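PDB 4R8X: uricase from Bacillus fastidiosus, which catalyses the oxidation of urate by molecular oxygen to 5-hydroxyisourate, the first step on the way from urate to (S)-allantoin. Local coordinates for the interface of chains A and B. Residues are numbered along the deposited sequence; one frame, centred on the assembly and turned at random. Chains: chain A/B, Uricase.

The interface of chains A and B. Residues chain A 298-299; chain B 6-8, 46-48.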
# COMPACT_ATOMS: atom_id res chain seq x y z
N PHE A 298 -14.62 -13.53 -6.54
CA PHE A 298 -13.82 -14.37 -5.65
C PHE A 298 -14.49 -15.71 -5.39
O PHE A 298 -15.71 -15.86 -5.55
CB PHE A 298 -13.48 -13.67 -4.34
CG PHE A 298 -14.65 -13.51 -3.40
CD1 PHE A 298 -14.92 -14.49 -2.46
CD2 PHE A 298 -15.46 -12.39 -3.46
CE1 PHE A 298 -15.98 -14.35 -1.58
CE2 PHE A 298 -16.53 -12.25 -2.59
CZ PHE A 298 -16.79 -13.23 -1.65
N GLN A 299 -13.68 -16.68 -5.00
CA GLN A 299 -14.13 -18.06 -4.83
C GLN A 299 -13.42 -18.68 -3.64
O GLN A 299 -12.26 -18.38 -3.37
CB GLN A 299 -13.84 -18.91 -6.07
CG GLN A 299 -14.27 -18.32 -7.41
CD GLN A 299 -13.41 -17.13 -7.84
OE1 GLN A 299 -12.20 -17.08 -7.59
NE2 GLN A 299 -14.06 -16.15 -8.46
N PHE B 6 -18.04 -21.39 -1.94
CA PHE B 6 -18.75 -20.12 -2.06
C PHE B 6 -18.12 -19.32 -3.19
O PHE B 6 -17.00 -19.60 -3.61
CB PHE B 6 -18.73 -19.33 -0.74
CG PHE B 6 -17.36 -19.05 -0.20
CD1 PHE B 6 -16.62 -17.97 -0.67
CD2 PHE B 6 -16.81 -19.86 0.77
CE1 PHE B 6 -15.35 -17.72 -0.18
CE2 PHE B 6 -15.54 -19.62 1.27
CZ PHE B 6 -14.81 -18.54 0.80
N TYR B 7 -18.85 -18.33 -3.68
CA TYR B 7 -18.28 -17.41 -4.65
C TYR B 7 -19.02 -16.09 -4.53
O TYR B 7 -20.12 -16.03 -3.99
CB TYR B 7 -18.34 -17.99 -6.07
CG TYR B 7 -19.68 -17.82 -6.74
CD1 TYR B 7 -20.82 -18.43 -6.22
CD2 TYR B 7 -19.80 -17.04 -7.87
CE1 TYR B 7 -22.05 -18.27 -6.83
CE2 TYR B 7 -21.02 -16.87 -8.49
CZ TYR B 7 -22.15 -17.48 -7.95
OH TYR B 7 -23.38 -17.31 -8.54
N GLY B 8 -18.40 -15.02 -5.03
CA GLY B 8 -19.07 -13.74 -4.97
C GLY B 8 -18.28 -12.61 -5.57
O GLY B 8 -17.41 -12.81 -6.43
N LYS B 46 -18.64 -6.75 0.22
CA LYS B 46 -18.18 -8.02 -0.32
C LYS B 46 -19.27 -9.05 -0.06
O LYS B 46 -19.64 -9.30 1.09
CB LYS B 46 -16.89 -8.43 0.39
CG LYS B 46 -16.29 -9.72 -0.12
CD LYS B 46 -15.00 -10.04 0.62
CE LYS B 46 -14.41 -11.36 0.16
NZ LYS B 46 -13.13 -11.71 0.85
N VAL B 47 -19.80 -9.64 -1.14
CA VAL B 47 -20.90 -10.60 -1.03
C VAL B 47 -20.43 -11.98 -1.44
O VAL B 47 -19.74 -12.13 -2.44
CB VAL B 47 -22.12 -10.20 -1.90
CG1 VAL B 47 -21.72 -9.96 -3.36
CG2 VAL B 47 -23.22 -11.26 -1.80
N ALA B 48 -20.79 -12.99 -0.65
CA ALA B 48 -20.57 -14.39 -1.02
C ALA B 48 -21.90 -15.14 -1.03
O ALA B 48 -22.70 -15.02 -0.09
CB ALA B 48 -19.61 -15.07 -0.06
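A:Phe298 in strand 296-304 pairs antiparallel with B:Gly8 in strand 5-17 at the two-fold interface, a junction typical of the tunnelling fold (T-fold) of the uricase family, whose beta-sheets join across subunits. The two residues exchange both backbone hydrogen bonds, A:Phe298 N donating to B:Gly8 O and B:Gly8 N donating to A:Phe298 O, each 2.9 Å long. Next along the strands, A:Gln299 pairs antiparallel with B:Tyr7.

With chi1 at 72°, the ring of A:Phe298 sits between its own N and carbonyl carbon and folds over the backbone of B:Gly8, which, lacking a side chain, lets one face settle there. The opposite face receives the aliphatic chain of B:Lys46, whose CE approaches near the rim, 3.6 Å from the ring centroid. In that lysine CG is anti to the backbone N (chi1 -178°) and the chain beyond it runs extended; its methylenes give the aromatic face an apolar cover while the amine is carried onward. B:Phe6 meets the ring edge to edge, CE1 to CE1 at 3.7 Å, the two side chains crossing at about a right angle. At the far end of the ring the backbone carbonyl of B:Val47 comes close, its O 3.2 Å from both CE2 and CZ of A:Phe298, and the small methyl of B:Ala48 leaves room for CZ, 3.7 Å from its CB. Were A:Phe298 cut back to an alanine, the gap left between B:Gly8 and B:Lys46 would probably leave the lysine methylenes and the edge of B:Phe6 without their aromatic partner.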